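Local coordinates for protein 2-hydroxyhepta-2,4-diene-1,7-dioate isomerase (Corynebacterium glutamicum, PDB 4DBF) that binds magnesium and, as a member of the fumarylacetoacetate hydrolase (FAH) family, probably catalyses the decarboxylation of oxaloacetate, at residues K82-G87 and A244-L249; N149-D154 and I238-T243. One frame throughout, in Å; residues are numbered along the deposited sequence.

Interaction 1. Residues K82-G87 and A244-L249; sequences KVVAIG and ASMTLL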
loop_
_atom_site.group_PDB
_atom_site.type_symbol
_atom_site.label_atom_id
_atom_site.label_comp_id
_atom_site.label_asym_id
_atom_site.label_seq_id
_atom_site.Cartn_x
_atom_site.Cartn_y
_atom_site.Cartn_z
ATOM N N LYS A 82 -4.686 1.842 2.310
ATOM C CA LYS A 82 -4.285 0.631 1.662
ATOM C C LYS A 82 -5.457 -0.297 1.411
ATOM O O LYS A 82 -6.486 -0.151 1.976
ATOM C CB LYS A 82 -3.211 -0.079 2.458
ATOM C CG LYS A 82 -3.565 -0.360 3.891
ATOM C CD LYS A 82 -2.398 -0.933 4.646
ATOM C CE LYS A 82 -2.785 -1.345 6.040
ATOM N NZ LYS A 82 -3.133 -0.229 6.914
ATOM N N VAL A 83 -5.234 -1.242 0.525
ATOM C CA VAL A 83 -6.194 -2.251 0.171
ATOM C C VAL A 83 -5.555 -3.601 0.437
ATOM O O VAL A 83 -4.543 -3.912 -0.117
ATOM C CB VAL A 83 -6.615 -2.177 -1.284
ATOM C CG1 VAL A 83 -7.596 -3.286 -1.583
ATOM C CG2 VAL A 83 -7.139 -0.813 -1.604
ATOM N N VAL A 84 -6.132 -4.350 1.349
ATOM C CA VAL A 84 -5.572 -5.629 1.721
ATOM C C VAL A 84 -6.476 -6.696 1.190
ATOM O O VAL A 84 -7.633 -6.641 1.381
ATOM C CB VAL A 84 -5.425 -5.807 3.225
ATOM C CG1 VAL A 84 -4.761 -7.133 3.517
ATOM C CG2 VAL A 84 -4.664 -4.666 3.847
ATOM N N ALA A 85 -5.901 -7.626 0.458
ATOM C CA ALA A 85 -6.665 -8.611 -0.231
ATOM C C ALA A 85 -6.231 -10.040 0.100
ATOM O O ALA A 85 -5.128 -10.265 0.411
ATOM C CB ALA A 85 -6.606 -8.370 -1.706
ATOM N N ILE A 86 -7.161 -10.966 0.018
ATOM C CA ILE A 86 -6.902 -12.366 0.311
ATOM C C ILE A 86 -6.972 -13.216 -0.955
ATOM O O ILE A 86 -7.950 -13.210 -1.652
ATOM C CB ILE A 86 -7.892 -12.958 1.343
ATOM C CG1 ILE A 86 -8.109 -12.025 2.515
ATOM C CG2 ILE A 86 -7.405 -14.282 1.862
ATOM C CD1 ILE A 86 -6.846 -11.668 3.234
ATOM N N GLY A 87 -5.915 -13.953 -1.215
ATOM C CA GLY A 87 -5.922 -14.940 -2.251
ATOM C C GLY A 87 -6.149 -16.335 -1.697
ATOM O O GLY A 87 -5.952 -16.592 -0.556
ATOM N N ALA A 244 -3.525 -8.951 13.049
ATOM C CA ALA A 244 -2.447 -9.504 13.838
ATOM C C ALA A 244 -1.064 -9.083 13.329
ATOM O O ALA A 244 -0.102 -9.158 14.039
ATOM C CB ALA A 244 -2.531 -10.998 13.882
ATOM N N SER A 245 -1.010 -8.689 12.070
ATOM C CA SER A 245 0.222 -8.307 11.431
ATOM C C SER A 245 0.313 -6.787 11.175
ATOM O O SER A 245 1.314 -6.218 11.366
ATOM C CB SER A 245 0.401 -9.070 10.109
ATOM O OG SER A 245 0.796 -10.386 10.287
ATOM N N MET A 246 -0.788 -6.199 10.752
ATOM C CA MET A 246 -0.893 -4.856 10.244
ATOM C C MET A 246 -1.956 -4.018 10.925
ATOM O O MET A 246 -3.042 -4.445 11.010
ATOM C CB MET A 246 -1.383 -4.933 8.812
ATOM C CG MET A 246 -0.366 -4.874 7.739
ATOM S SD MET A 246 -1.102 -5.278 6.154
ATOM C CE MET A 246 0.103 -6.482 5.735
ATOM N N THR A 247 -1.641 -2.791 11.303
ATOM C CA THR A 247 -2.647 -1.852 11.734
ATOM C C THR A 247 -3.536 -1.490 10.556
ATOM O O THR A 247 -3.049 -1.212 9.503
ATOM C CB THR A 247 -2.041 -0.544 12.306
ATOM O OG1 THR A 247 -1.317 -0.811 13.482
ATOM C CG2 THR A 247 -3.110 0.447 12.632
ATOM N N LEU A 248 -4.832 -1.489 10.768
ATOM C CA LEU A 248 -5.771 -1.000 9.795
ATOM C C LEU A 248 -6.369 0.356 10.206
ATOM O O LEU A 248 -6.551 0.596 11.355
ATOM C CB LEU A 248 -6.855 -2.034 9.551
ATOM C CG LEU A 248 -6.472 -3.412 8.999
ATOM C CD1 LEU A 248 -7.660 -4.321 8.843
ATOM C CD2 LEU A 248 -5.720 -3.255 7.710
ATOM N N LEU A 249 -6.658 1.204 9.235
ATOM C CA LEU A 249 -7.122 2.558 9.469
ATOM C C LEU A 249 -8.523 2.755 8.882
ATOM O O LEU A 249 -8.896 2.043 7.953
ATOM C CB LEU A 249 -6.122 3.489 8.787
ATOM C CG LEU A 249 -4.702 3.395 9.351
ATOM C CD1 LEU A 249 -3.734 4.275 8.606
ATOM C CD2 LEU A 249 -4.749 3.793 10.833
#

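Interaction 2. Residues N149-D154 and I238-T243; sequences NVKADD and IIEFIT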
loop_
_atom_site.group_PDB
_atom_site.type_symbol
_atom_site.label_atom_id
_atom_site.label_comp_id
_atom_site.label_asym_id
_atom_site.label_seq_id
_atom_site.Cartn_x
_atom_site.Cartn_y
_atom_site.Cartn_z
ATOM N N ASN A 149 -4.768 -6.192 16.220
ATOM C CA ASN A 149 -5.039 -7.322 17.130
ATOM C C ASN A 149 -6.542 -7.511 17.436
ATOM O O ASN A 149 -6.945 -7.730 18.600
ATOM C CB ASN A 149 -4.235 -7.171 18.472
ATOM C CG ASN A 149 -2.731 -7.180 18.264
ATOM O OD1 ASN A 149 -2.191 -8.058 17.582
ATOM N ND2 ASN A 149 -2.031 -6.136 18.818
ATOM N N VAL A 150 -7.391 -7.385 16.425
ATOM C CA VAL A 150 -8.806 -7.602 16.621
ATOM C C VAL A 150 -9.035 -9.108 16.780
ATOM O O VAL A 150 -8.502 -9.893 16.011
ATOM C CB VAL A 150 -9.589 -7.114 15.451
ATOM C CG1 VAL A 150 -11.071 -7.278 15.700
ATOM C CG2 VAL A 150 -9.208 -5.670 15.178
ATOM N N LYS A 151 -9.810 -9.492 17.799
ATOM C CA LYS A 151 -10.249 -10.869 17.960
ATOM C C LYS A 151 -11.338 -11.183 16.938
ATOM O O LYS A 151 -12.190 -10.360 16.667
ATOM C CB LYS A 151 -10.781 -11.076 19.411
ATOM C CG LYS A 151 -10.801 -12.555 19.856
ATOM C CD LYS A 151 -11.414 -12.671 21.292
ATOM C CE LYS A 151 -11.669 -14.138 21.660
ATOM N NZ LYS A 151 -11.684 -14.370 23.174
ATOM N N ALA A 152 -11.303 -12.379 16.373
ATOM C CA ALA A 152 -12.222 -12.778 15.313
ATOM C C ALA A 152 -13.673 -12.489 15.656
ATOM O O ALA A 152 -14.410 -11.927 14.862
ATOM C CB ALA A 152 -12.017 -14.256 14.988
ATOM N N ASP A 153 -14.110 -12.840 16.868
ATOM C CA ASP A 153 -15.515 -12.662 17.137
ATOM C C ASP A 153 -15.901 -11.190 17.479
ATOM O O ASP A 153 -17.101 -10.870 17.592
ATOM C CB ASP A 153 -16.036 -13.741 18.127
ATOM C CG ASP A 153 -15.490 -13.575 19.490
ATOM O OD1 ASP A 153 -14.769 -12.586 19.703
ATOM O OD2 ASP A 153 -15.773 -14.434 20.358
ATOM N N ASP A 154 -14.909 -10.305 17.594
ATOM C CA ASP A 154 -15.155 -8.830 17.683
ATOM C C ASP A 154 -15.085 -8.097 16.313
ATOM O O ASP A 154 -15.045 -6.881 16.263
ATOM C CB ASP A 154 -14.145 -8.163 18.632
ATOM C CG ASP A 154 -14.237 -8.718 20.055
ATOM O OD1 ASP A 154 -13.194 -8.774 20.733
ATOM O OD2 ASP A 154 -15.346 -9.121 20.457
ATOM N N ILE A 238 -10.628 -13.495 8.838
ATOM C CA ILE A 238 -9.851 -12.592 7.934
ATOM C C ILE A 238 -9.363 -11.351 8.712
ATOM O O ILE A 238 -8.186 -10.991 8.688
ATOM C CB ILE A 238 -10.724 -12.142 6.774
ATOM C CG1 ILE A 238 -11.098 -13.375 5.923
ATOM C CG2 ILE A 238 -9.944 -11.123 5.859
ATOM C CD1 ILE A 238 -12.108 -13.038 4.772
ATOM N N ILE A 239 -10.265 -10.681 9.395
ATOM C CA ILE A 239 -9.904 -9.495 10.157
ATOM C C ILE A 239 -8.856 -9.731 11.274
ATOM O O ILE A 239 -7.952 -8.970 11.442
ATOM C CB ILE A 239 -11.154 -8.752 10.618
ATOM C CG1 ILE A 239 -11.790 -8.052 9.437
ATOM C CG2 ILE A 239 -10.839 -7.737 11.667
ATOM C CD1 ILE A 239 -13.271 -7.990 9.466
ATOM N N GLU A 240 -8.980 -10.833 11.976
ATOM C CA GLU A 240 -8.016 -11.214 12.979
ATOM C C GLU A 240 -6.632 -11.500 12.388
ATOM O O GLU A 240 -5.612 -11.086 12.897
ATOM C CB GLU A 240 -8.525 -12.446 13.662
ATOM C CG GLU A 240 -7.614 -13.016 14.680
ATOM C CD GLU A 240 -8.216 -14.237 15.315
ATOM O OE1 GLU A 240 -8.117 -15.285 14.729
ATOM O OE2 GLU A 240 -8.805 -14.127 16.376
ATOM N N PHE A 241 -6.642 -12.229 11.289
ATOM C CA PHE A 241 -5.437 -12.565 10.550
ATOM C C PHE A 241 -4.665 -11.332 10.052
ATOM O O PHE A 241 -3.521 -11.199 10.235
ATOM C CB PHE A 241 -5.846 -13.451 9.387
ATOM C CG PHE A 241 -4.718 -13.901 8.518
ATOM C CD1 PHE A 241 -3.863 -14.861 8.937
ATOM C CD2 PHE A 241 -4.577 -13.424 7.259
ATOM C CE1 PHE A 241 -2.860 -15.297 8.134
ATOM C CE2 PHE A 241 -3.572 -13.842 6.455
ATOM C CZ PHE A 241 -2.719 -14.787 6.890
ATOM N N ILE A 242 -5.375 -10.422 9.447
ATOM C CA ILE A 242 -4.788 -9.214 8.947
ATOM C C ILE A 242 -4.284 -8.342 10.083
ATOM O O ILE A 242 -3.159 -8.002 10.097
ATOM C CB ILE A 242 -5.771 -8.452 8.066
ATOM C CG1 ILE A 242 -6.123 -9.269 6.837
ATOM C CG2 ILE A 242 -5.211 -7.115 7.684
ATOM C CD1 ILE A 242 -7.134 -8.599 5.969
ATOM N N THR A 243 -5.150 -8.022 11.027
ATOM C CA THR A 243 -4.815 -7.124 12.093
ATOM C C THR A 243 -3.827 -7.680 13.110
ATOM O O THR A 243 -3.331 -6.972 13.911
ATOM C CB THR A 243 -6.064 -6.525 12.760
ATOM O OG1 THR A 243 -6.775 -7.535 13.458
ATOM C CG2 THR A 243 -6.935 -5.930 11.756
HETATM O O HOH W 1 -5.769 -10.173 15.518
#

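Interaction 1. Residues K82-G87 and A244-L249
The flat group here is the T247–L248 peptide unit, met at its carbonyl oxygen by K82. The ammonium K82 NZ lies in the carbonyl plane, 2.8 Å from T247 O, and the C=O...N angle of 154° puts this hydrogen bond somewhat off the line of the C=O bond. The side chains of M246 and L248 lie to one side of that plane, and L249 lies to the other. This ties strand 83-87 of the FAA hydrolase fold, which pairs with 108-112 and 253-255, to the loop that follows helix 235-243. K82 starts with CG between its backbone N and carbonyl carbon (chi1 55°), runs extended through CD and CE, and bends only at the last torsion (chi4 -67°), which turns NZ onto the carbonyl. The same ammonium makes a salt bridge to D252, so a buried charge has both a carboxylate and a carbonyl partner. T247 OG1 is hydrogen-bonded to D187 of the second subunit. K82 and L248 cross nearly at right angles, with K82 CE 3.9 Å from L248 CD2. Two residues on, V84 CG2 touches two side chains of the loop, with M246 SD at 4.3 Å and L248 CD2 at 4.2 Å.

Interaction 2. Residues N149-D154 and I238-T243
V150, E240 and T243 bury the most surface here. V150 presents its backbone N-H to T243 OG1 at 3.0 Å, with an N-H...O angle of 152°, while its CB sits 4.0 Å from I239 CG2; the two side chains cross obliquely. T243 OG1 stands between its backbone N and carbonyl carbon (chi1 68°), which sets the hydroxyl over the preceding turn: it donates to I239 O at 2.7 Å while accepting from V150 N. I239 O thus takes two donors, the helical N-H of T243 on one face of its carbonyl and the hydroxyl on the other. These bonds sit at the C-terminal end of helix 235-243, against the loop joining strands 133-143 and 159-170 of the FAH fold. There N149 N donates to T243 O at 2.8 Å, nearly straight at 168° but from above the carbonyl plane. E240 extends alongside the loop, with CG anti to its backbone N, and brings OE2 to 3.0 Å from A152 N, approached from above the carboxylate plane. E240 CA also makes a C-H...O contact with V150 O at 3.3 Å. Water 1 donates to that same V150 O and to E240 O, 2.8 Å from each.

How the interactions relate
Helix 235-243 and the loop directly after it join the two contacts, whose centres are 10 Å apart. Interaction 1 is largely buried; the side chain of V84, about 11 Å from a bound magnesium ion, packs against I242. Interaction 2 lies farther out, away from the metal sites, with N149 and K151 exposed. Different helix residues serve each side: I238 and I242 face strand 83-87, whereas I239, E240 and T243 meet 149-154. The chemistry follows this placing: a lysine shared between a carbonyl and D252 amid apolar side chains inside, and three backbone N-H bonds plus a bridging water outside. L248 CD1 packs on T243 CG2 and I242 CG2, bringing the two contacts into touch.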